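Local coordinates for protein molinate hydrolase (Gulosibacter molinativorax, PDB 4UB9) that hydrolyses the thiocarbamate pesticide molinate, probably by cleaving a carbon-nitrogen bond as a zinc-binding member of the amidohydrolase family, at residues 36-41 and 447-452; 55-60 and 87-92; 80-85 and 466-471; 452-455 and 460-463. All coordinates share one frame; numbering follows the deposited sequence.

Interaction 1 (36-41 and 447-452); sequences IAIVGG and VVVLDQ
Ile-38 meets two valines of the segment 447-452 with its two branches. Its CG2 methyl lies 3.8 Å from Val-449 CG2, and the CG1 arm points to Val-447, where CG1 to Val-447 CG1 is a looser 4.4 Å. The side chains of Ile-38 and Val-449 run past one another in opposite senses, meeting through these methyls. Rotation about CA-CB of Ile-38 places CG1 beside the backbone N (chi1 -35°), well short of the usual -60°, and leaves CG2 opposite that nitrogen, directed at Val-449. No hydrogen bond crosses the contact, which is wholly apolar and buried. Behind it, backbone bonds hold Ile-38 within its own sheet: it pairs with Val-57, while Ala-37 and Val-39 on either side of it bond to Ile-82. Just beyond, the chain turns a corner at Gly-40, whose phi of 78° suits glycine, and Gly-40 and Gly-41 opposite Thr-55 form a G1 beta bulge. Strands 36-39 and 447-450 belong to two different sheets laid face to face. In the same interface Ile-38 also touches Ile-89 of strand 88-95 and Val-447 touches Ile-59 of strand 55-60, both across the sheets, while Val-449 touches His-466 on the neighbouring strand 464-469.

Interaction 2 (55-60 and 87-92); sequences TTVFIE and KWILPG
Thr-55 and Ile-89 mark the closest approach of two strands, 55-60 and 88-91, and even there their CA atoms are 8.6 Å apart. No hydrogen bond crosses this gap: it is the spacing of two layers of a beta sandwich, with strand 55-60 in one sheet and strand 88-95 in the other. Strand 55-60 is instead bonded to nearby parts of the chain, Val-57 to Ile-38 of strand 36-39 and Thr-55 to Gly-41, where the chain passes to the other sheet. The alternation of the strand sends the side chains of Thr-55 and Val-57 toward the opposing segment and that of Thr-56 away from it, where Thr-56 OG1 bonds to Thr-70 OG1. The hydroxyl of Thr-55 is taken up locally by the carbonyl oxygens of Val-52 and Pro-53, and its backbone carbonyl, rather than its side chain, makes the contact with Ile-89. Ile-89 fills the interval from the other side. Its CG2 faces Val-57 CG2 at 4.4 Å, a modest apolar touch. The longer branch starts beside the backbone N and opposite the carbonyl carbon (chi1 -58°), then runs on extended, which carries the terminal methyl toward the backbone of Thr-55. Val-447 also touches this isoleucine. At its tip, CD1 stands 3.9 Å from Thr-55 O and also 3.9 Å from Ala-84 CB.

Interaction 3 (80-85 and 466-471); sequences RQIDAQ and HVVKEG
A methyl group of Ile-82 sits almost exactly above the imidazole of His-466: CG2 is 3.7 Å from the ring centroid and only 5° off the ring normal, a CH-pi contact over the face. The five ring atoms are therefore nearly equidistant from this carbon, the closest being CD2 at 3.8 Å. In Ile-82 the CG2 branch is opposite the backbone N, with CG1 turned beside that nitrogen (chi1 -72°); this lets the CG1 branch pass over the ND1 side of the ring and bring CD1 to 3.9 Å from Val-468 CG2. One isoleucine thus covers two successive inward-facing residues of strand 464-469. A hydrogen bond from outside the segments, between ND1 and Glu-473 OE2, restrains the ring's rotation, while the other oxygen of that carboxylate forms a salt bridge with Arg-80 NH2. Past Ile-82 the segment leaves its strand through an Asx turn, in which Gln-85 N donates to Asp-83 OD1 at 3.1 Å from above the carboxylate plane. With 8.2 Å between the CA atoms of Ile-82 and His-466 and no hydrogen bond between the segments, the contact is interlayer packing of the small beta sandwich that accompanies the barrel domain in many amidohydrolases.

Interaction 4 (452-455 and 460-463); sequences QDPL and NMRT
Asn-460 ND2 donates to Asp-453 O over 2.9 Å in a nearly straight bond (165°), with the oxygen close to the amide plane of the asparagine but the donor well above the plane of the carbonyl. Nearby, Gln-452 N gives a second bond, 3.1 Å long, to Thr-463 OG1. That hydroxyl is a relay: it donates in turn to Asn-460 O at 2.7 Å, within the carbonyl plane, and the same oxygen accepts Thr-463 N at 3.0 Å. The threonine torsion places OG1 between its own backbone N and carbonyl carbon (chi1 65°), where it can serve both partners. On the buried side Pro-454 CB packs 3.6 Å from Met-461 SD, and helix 415-421 covers both residues through Ile-419. The two segments are the limbs of the loop that joins antiparallel strands 447-450 and 464-469. An Asx turn, with Leu-455 N bonded to Asp-453 OD1, shapes the outgoing limb, and a short 3-10 segment shapes the returning one. The exposed side is looser. Here the side chain of Gln-452 runs roughly perpendicular to that of Asn-460, their amide planes 48° apart. Gln-452 OE1 and Asn-460 OD1, both acceptors, come to 3.5 Å without bonding, and Gln-452 NE2 merely lies 3.8 Å from Thr-463 CG2.

How the interactions relate
Interactions 1, 2 and 3 have centres about 5 to 7 Å apart and form one core between two sheets: strands 36-39, 55-60 and 81-83 in one, strands 88-95, 447-450 and 464-469 in the other. The centre of interaction 4, which closes the loop between strands 447-450 and 464-469, lies about 12 Å from that of interaction 1 (they share Gln-452) and about 17 Å from that of interaction 3. A salt bridge from Asp-451 OD1 to Lys-87 NZ (2.7 Å) ties interactions 1 and 2 at the strand ends. Along the chain, the segments of interaction 3 alternate with those of 1 and 2; interactions 1 and 3 join strands some 400 residues apart, away from the zinc site.

Interaction 1 (36-41 and 447-452)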
# COMPACT_ATOMS: atom_id res chain seq x y z
N ILE A 36 11.28 32.29 -48.25
CA ILE A 36 9.89 32.71 -48.07
C ILE A 36 9.85 34.18 -47.62
O ILE A 36 10.83 34.71 -47.07
CB ILE A 36 9.15 31.82 -47.04
CG1 ILE A 36 7.62 31.97 -47.13
CG2 ILE A 36 9.58 32.14 -45.61
CD1 ILE A 36 6.82 30.83 -46.52
N ALA A 37 8.72 34.82 -47.86
CA ALA A 37 8.49 36.18 -47.38
C ALA A 37 7.16 36.28 -46.73
O ALA A 37 6.16 35.78 -47.22
CB ALA A 37 8.57 37.17 -48.52
N ILE A 38 7.16 36.98 -45.62
CA ILE A 38 5.95 37.17 -44.79
C ILE A 38 5.65 38.64 -44.96
O ILE A 38 6.43 39.48 -44.52
CB ILE A 38 6.17 36.87 -43.28
CG1 ILE A 38 7.17 35.70 -43.04
CG2 ILE A 38 4.86 36.62 -42.57
CD1 ILE A 38 6.77 34.38 -43.61
N VAL A 39 4.55 38.97 -45.61
CA VAL A 39 4.35 40.36 -46.05
C VAL A 39 3.19 41.11 -45.38
O VAL A 39 2.05 40.63 -45.29
CB VAL A 39 4.26 40.51 -47.60
CG1 VAL A 39 5.29 39.65 -48.29
CG2 VAL A 39 2.86 40.20 -48.12
N GLY A 40 3.52 42.31 -44.93
CA GLY A 40 2.53 43.35 -44.68
C GLY A 40 1.76 43.17 -43.41
O GLY A 40 0.58 43.53 -43.31
N GLY A 41 2.44 42.64 -42.39
CA GLY A 41 1.81 42.47 -41.07
C GLY A 41 2.45 43.34 -40.00
O GLY A 41 3.49 43.94 -40.21
N VAL A 447 9.11 31.69 -37.68
CA VAL A 447 8.10 32.75 -37.56
C VAL A 447 6.74 32.14 -37.41
O VAL A 447 6.45 31.10 -37.99
CB VAL A 447 8.06 33.60 -38.84
CG1 VAL A 447 6.98 34.64 -38.78
CG2 VAL A 447 9.40 34.26 -39.07
N VAL A 448 5.92 32.78 -36.59
CA VAL A 448 4.52 32.46 -36.57
C VAL A 448 3.68 33.70 -36.89
O VAL A 448 4.10 34.83 -36.63
CB VAL A 448 4.05 31.86 -35.26
CG1 VAL A 448 4.90 30.65 -34.96
CG2 VAL A 448 4.09 32.84 -34.12
N VAL A 449 2.48 33.45 -37.42
CA VAL A 449 1.57 34.51 -37.79
C VAL A 449 0.25 34.28 -37.10
O VAL A 449 -0.33 33.20 -37.23
CB VAL A 449 1.35 34.53 -39.32
CG1 VAL A 449 0.37 35.63 -39.70
CG2 VAL A 449 2.67 34.72 -40.06
N LEU A 450 -0.21 35.29 -36.38
CA LEU A 450 -1.49 35.26 -35.69
C LEU A 450 -2.53 36.17 -36.34
O LEU A 450 -2.20 37.20 -36.90
CB LEU A 450 -1.34 35.74 -34.26
CG LEU A 450 -0.22 35.14 -33.43
CD1 LEU A 450 -0.19 35.82 -32.07
CD2 LEU A 450 -0.44 33.66 -33.25
N ASP A 451 -3.79 35.80 -36.20
CA ASP A 451 -4.91 36.56 -36.77
C ASP A 451 -5.42 37.67 -35.90
O ASP A 451 -6.10 38.55 -36.36
CB ASP A 451 -6.11 35.66 -37.01
CG ASP A 451 -5.91 34.75 -38.17
OD1 ASP A 451 -4.97 34.99 -38.94
OD2 ASP A 451 -6.66 33.76 -38.28
N GLN A 452 -5.14 37.58 -34.62
CA GLN A 452 -5.55 38.61 -33.71
C GLN A 452 -4.43 39.07 -32.84
O GLN A 452 -3.37 38.45 -32.81
CB GLN A 452 -6.73 38.16 -32.91
CG GLN A 452 -7.96 38.10 -33.78
CD GLN A 452 -9.10 37.46 -33.04
OE1 GLN A 452 -9.65 38.03 -32.10
NE2 GLN A 452 -9.49 36.28 -33.49

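Interaction 2 (55-60 and 87-92)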
# COMPACT_ATOMS: atom_id res chain seq x y z
N THR A 55 4.93 45.55 -42.04
CA THR A 55 6.29 45.04 -42.06
C THR A 55 6.33 43.77 -42.84
O THR A 55 5.37 43.04 -42.91
CB THR A 55 6.85 44.83 -40.64
OG1 THR A 55 6.64 46.02 -39.85
CG2 THR A 55 8.33 44.54 -40.69
N THR A 56 7.47 43.59 -43.47
CA THR A 56 7.77 42.43 -44.22
C THR A 56 9.06 41.80 -43.70
O THR A 56 10.05 42.47 -43.41
CB THR A 56 7.87 42.74 -45.74
OG1 THR A 56 6.54 42.93 -46.25
CG2 THR A 56 8.57 41.62 -46.52
N VAL A 57 9.01 40.48 -43.60
CA VAL A 57 10.15 39.68 -43.18
C VAL A 57 10.57 38.74 -44.29
O VAL A 57 9.74 38.01 -44.85
CB VAL A 57 9.83 38.83 -41.95
CG1 VAL A 57 11.04 37.98 -41.56
CG2 VAL A 57 9.38 39.71 -40.81
N PHE A 58 11.84 38.78 -44.63
CA PHE A 58 12.32 38.03 -45.76
C PHE A 58 13.34 37.02 -45.31
O PHE A 58 14.37 37.37 -44.70
CB PHE A 58 12.91 38.94 -46.85
CG PHE A 58 13.22 38.22 -48.14
CD1 PHE A 58 12.21 37.92 -49.01
CD2 PHE A 58 14.52 37.90 -48.49
CE1 PHE A 58 12.47 37.26 -50.21
CE2 PHE A 58 14.80 37.26 -49.70
CZ PHE A 58 13.76 36.93 -50.55
N ILE A 59 13.08 35.78 -45.69
CA ILE A 59 13.93 34.66 -45.31
C ILE A 59 14.43 33.97 -46.55
O ILE A 59 13.67 33.67 -47.46
CB ILE A 59 13.18 33.62 -44.44
CG1 ILE A 59 12.70 34.27 -43.14
CG2 ILE A 59 14.06 32.42 -44.13
CD1 ILE A 59 11.39 33.68 -42.62
N GLU A 60 15.71 33.66 -46.52
CA GLU A 60 16.40 33.06 -47.62
C GLU A 60 17.30 31.91 -47.12
O GLU A 60 18.17 32.12 -46.29
CB GLU A 60 17.25 34.13 -48.27
CG GLU A 60 17.60 33.89 -49.71
CD GLU A 60 18.44 35.02 -50.28
OE1 GLU A 60 19.45 34.75 -50.98
OE2 GLU A 60 18.11 36.19 -50.02
N LYS A 87 -2.64 41.13 -39.85
CA LYS A 87 -2.17 40.06 -39.01
C LYS A 87 -0.90 40.41 -38.25
O LYS A 87 -0.25 41.41 -38.51
CB LYS A 87 -1.98 38.79 -39.83
CG LYS A 87 -3.29 38.18 -40.26
CD LYS A 87 -3.13 36.96 -41.14
CE LYS A 87 -4.47 36.52 -41.68
NZ LYS A 87 -4.68 35.06 -41.58
N TRP A 88 -0.59 39.61 -37.26
CA TRP A 88 0.57 39.83 -36.43
C TRP A 88 1.64 38.78 -36.69
O TRP A 88 1.38 37.62 -36.80
CB TRP A 88 0.16 39.88 -34.97
CG TRP A 88 -0.53 41.15 -34.63
CD1 TRP A 88 0.00 42.22 -33.96
CD2 TRP A 88 -1.88 41.49 -34.91
NE1 TRP A 88 -0.94 43.21 -33.82
CE2 TRP A 88 -2.11 42.78 -34.38
CE3 TRP A 88 -2.93 40.83 -35.55
CZ2 TRP A 88 -3.34 43.43 -34.49
CZ3 TRP A 88 -4.16 41.47 -35.66
CH2 TRP A 88 -4.35 42.77 -35.13
N ILE A 89 2.86 39.28 -36.80
CA ILE A 89 4.02 38.46 -37.06
C ILE A 89 4.92 38.39 -35.81
O ILE A 89 5.45 39.41 -35.36
CB ILE A 89 4.87 39.02 -38.20
CG1 ILE A 89 4.04 39.13 -39.47
CG2 ILE A 89 6.07 38.11 -38.44
CD1 ILE A 89 4.70 39.93 -40.59
N LEU A 90 5.09 37.18 -35.29
CA LEU A 90 5.92 36.91 -34.10
C LEU A 90 7.06 35.97 -34.42
O LEU A 90 7.02 35.28 -35.47
CB LEU A 90 5.10 36.31 -32.98
CG LEU A 90 4.26 37.27 -32.14
CD1 LEU A 90 3.11 37.88 -32.96
CD2 LEU A 90 3.70 36.56 -30.93
N PRO A 91 8.09 35.91 -33.54
CA PRO A 91 9.14 34.94 -33.78
C PRO A 91 8.58 33.58 -33.51
O PRO A 91 7.58 33.45 -32.83
CB PRO A 91 10.21 35.28 -32.74
CG PRO A 91 9.78 36.56 -32.11
CD PRO A 91 8.32 36.65 -32.30
N GLY A 92 9.24 32.57 -34.03
CA GLY A 92 8.94 31.20 -33.62
C GLY A 92 8.90 31.10 -32.09
O GLY A 92 9.80 31.61 -31.39

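Interaction 3 (80-85 and 466-471)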
# COMPACT_ATOMS: atom_id res chain seq x y z
N ARG A 80 7.89 32.29 -52.68
CA ARG A 80 6.79 31.86 -51.81
C ARG A 80 6.48 32.96 -50.82
O ARG A 80 7.38 33.55 -50.23
CB ARG A 80 7.13 30.56 -51.08
CG ARG A 80 6.55 29.31 -51.73
CD ARG A 80 5.05 29.23 -51.51
NE ARG A 80 4.71 28.93 -50.11
CZ ARG A 80 4.72 27.72 -49.56
NH1 ARG A 80 5.08 26.66 -50.28
NH2 ARG A 80 4.39 27.56 -48.28
N GLN A 81 5.20 33.24 -50.62
CA GLN A 81 4.81 34.35 -49.75
C GLN A 81 3.67 34.04 -48.86
O GLN A 81 2.78 33.28 -49.20
CB GLN A 81 4.33 35.54 -50.57
CG GLN A 81 5.30 36.04 -51.60
CD GLN A 81 4.83 37.33 -52.25
OE1 GLN A 81 3.95 38.02 -51.73
NE2 GLN A 81 5.42 37.65 -53.40
N ILE A 82 3.62 34.76 -47.76
CA ILE A 82 2.47 34.68 -46.89
C ILE A 82 1.93 36.08 -46.76
O ILE A 82 2.66 37.02 -46.43
CB ILE A 82 2.81 34.08 -45.52
CG1 ILE A 82 3.08 32.57 -45.67
CG2 ILE A 82 1.69 34.30 -44.51
CD1 ILE A 82 3.78 31.95 -44.47
N ASP A 83 0.63 36.19 -46.93
CA ASP A 83 -0.02 37.45 -46.80
C ASP A 83 -0.39 37.71 -45.34
O ASP A 83 -1.38 37.18 -44.83
CB ASP A 83 -1.26 37.51 -47.68
CG ASP A 83 -2.00 38.84 -47.57
OD1 ASP A 83 -1.39 39.85 -47.14
OD2 ASP A 83 -3.20 38.87 -47.91
N ALA A 84 0.33 38.62 -44.72
CA ALA A 84 0.11 38.95 -43.34
C ALA A 84 -0.77 40.18 -43.08
O ALA A 84 -0.87 40.64 -41.97
CB ALA A 84 1.44 39.08 -42.62
N GLN A 85 -1.40 40.71 -44.12
CA GLN A 85 -2.18 41.93 -43.97
C GLN A 85 -3.23 41.70 -42.92
O GLN A 85 -3.94 40.73 -42.95
CB GLN A 85 -2.88 42.25 -45.29
CG GLN A 85 -2.56 43.60 -45.90
CD GLN A 85 -3.80 44.37 -46.34
OE1 GLN A 85 -4.76 43.82 -46.87
NE2 GLN A 85 -3.78 45.67 -46.12
N HIS A 466 -0.35 30.76 -39.45
CA HIS A 466 0.80 30.21 -40.18
C HIS A 466 1.93 29.90 -39.23
O HIS A 466 2.17 30.62 -38.26
CB HIS A 466 1.29 31.17 -41.25
CG HIS A 466 0.25 31.52 -42.26
ND1 HIS A 466 0.10 30.83 -43.44
CD2 HIS A 466 -0.75 32.44 -42.23
CE1 HIS A 466 -0.93 31.32 -44.11
NE2 HIS A 466 -1.47 32.29 -43.39
N VAL A 467 2.67 28.85 -39.58
CA VAL A 467 3.85 28.45 -38.83
C VAL A 467 4.98 28.18 -39.79
O VAL A 467 4.83 27.40 -40.72
CB VAL A 467 3.61 27.19 -37.97
CG1 VAL A 467 4.88 26.78 -37.26
CG2 VAL A 467 2.49 27.42 -36.94
N VAL A 468 6.12 28.80 -39.53
CA VAL A 468 7.26 28.69 -40.41
C VAL A 468 8.51 28.35 -39.60
O VAL A 468 8.81 28.99 -38.57
CB VAL A 468 7.54 30.02 -41.12
CG1 VAL A 468 8.80 29.93 -41.99
CG2 VAL A 468 6.35 30.40 -41.98
N LYS A 469 9.27 27.41 -40.13
CA LYS A 469 10.50 26.96 -39.50
C LYS A 469 11.64 26.94 -40.49
O LYS A 469 11.60 26.23 -41.47
CB LYS A 469 10.33 25.56 -38.94
CG LYS A 469 11.48 25.15 -38.03
CD LYS A 469 11.53 23.66 -37.76
CE LYS A 469 12.75 23.37 -36.91
NZ LYS A 469 13.08 21.93 -36.91
N GLU A 470 12.67 27.74 -40.21
CA GLU A 470 13.78 27.93 -41.14
C GLU A 470 13.26 28.21 -42.56
O GLU A 470 13.64 27.58 -43.54
CB GLU A 470 14.71 26.75 -41.09
CG GLU A 470 15.53 26.76 -39.83
CD GLU A 470 16.53 25.62 -39.73
OE1 GLU A 470 17.22 25.32 -40.71
OE2 GLU A 470 16.68 25.07 -38.63
N GLY A 471 12.35 29.16 -42.63
CA GLY A 471 11.77 29.61 -43.91
C GLY A 471 10.87 28.63 -44.64
O GLY A 471 10.49 28.86 -45.79

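Interaction 4 (452-455 and 460-463)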
# COMPACT_ATOMS: atom_id res chain seq x y z
N GLN A 452 -5.14 37.58 -34.62
CA GLN A 452 -5.55 38.61 -33.71
C GLN A 452 -4.43 39.07 -32.84
O GLN A 452 -3.37 38.45 -32.81
CB GLN A 452 -6.73 38.16 -32.91
CG GLN A 452 -7.96 38.10 -33.78
CD GLN A 452 -9.10 37.46 -33.04
OE1 GLN A 452 -9.65 38.03 -32.10
NE2 GLN A 452 -9.49 36.28 -33.49
N ASP A 453 -4.67 40.18 -32.14
CA ASP A 453 -3.64 40.93 -31.45
C ASP A 453 -3.35 40.38 -30.05
O ASP A 453 -4.14 40.55 -29.11
CB ASP A 453 -4.05 42.40 -31.33
CG ASP A 453 -2.94 43.29 -30.77
OD1 ASP A 453 -1.76 42.88 -30.70
OD2 ASP A 453 -3.24 44.44 -30.41
N PRO A 454 -2.18 39.77 -29.89
CA PRO A 454 -1.81 39.20 -28.60
C PRO A 454 -1.57 40.23 -27.51
O PRO A 454 -1.74 39.93 -26.34
CB PRO A 454 -0.54 38.44 -28.90
CG PRO A 454 0.03 39.06 -30.14
CD PRO A 454 -1.12 39.61 -30.90
N LEU A 455 -1.26 41.46 -27.89
CA LEU A 455 -1.11 42.53 -26.89
C LEU A 455 -2.41 43.05 -26.36
O LEU A 455 -2.47 43.61 -25.27
CB LEU A 455 -0.31 43.68 -27.49
CG LEU A 455 1.08 43.20 -27.94
CD1 LEU A 455 1.78 44.24 -28.77
CD2 LEU A 455 1.94 42.83 -26.72
N ASN A 460 -5.24 35.62 -27.46
CA ASN A 460 -5.05 35.68 -28.93
C ASN A 460 -3.79 35.02 -29.45
O ASN A 460 -3.61 34.85 -30.67
CB ASN A 460 -5.09 37.11 -29.44
CG ASN A 460 -6.48 37.71 -29.39
OD1 ASN A 460 -7.46 37.02 -29.60
ND2 ASN A 460 -6.56 39.00 -29.11
N MET A 461 -2.92 34.65 -28.54
CA MET A 461 -1.75 33.84 -28.92
C MET A 461 -2.17 32.53 -29.59
O MET A 461 -1.43 31.97 -30.41
CB MET A 461 -0.88 33.52 -27.69
CG MET A 461 -0.11 34.70 -27.11
SD MET A 461 1.12 35.33 -28.24
CE MET A 461 2.21 33.92 -28.46
N ARG A 462 -3.37 32.09 -29.26
CA ARG A 462 -3.91 30.86 -29.86
C ARG A 462 -4.32 31.02 -31.33
O ARG A 462 -4.59 30.04 -31.96
CB ARG A 462 -5.10 30.36 -29.07
CG ARG A 462 -4.74 29.85 -27.69
CD ARG A 462 -6.00 29.65 -26.85
NE ARG A 462 -5.72 29.14 -25.50
CZ ARG A 462 -5.48 27.86 -25.19
NH1 ARG A 462 -5.45 26.94 -26.12
NH2 ARG A 462 -5.28 27.50 -23.93
N THR A 463 -4.41 32.24 -31.84
CA THR A 463 -5.06 32.48 -33.16
C THR A 463 -4.07 32.26 -34.30
O THR A 463 -4.04 33.02 -35.27
CB THR A 463 -5.68 33.89 -33.27
OG1 THR A 463 -4.64 34.87 -33.21
CG2 THR A 463 -6.67 34.13 -32.15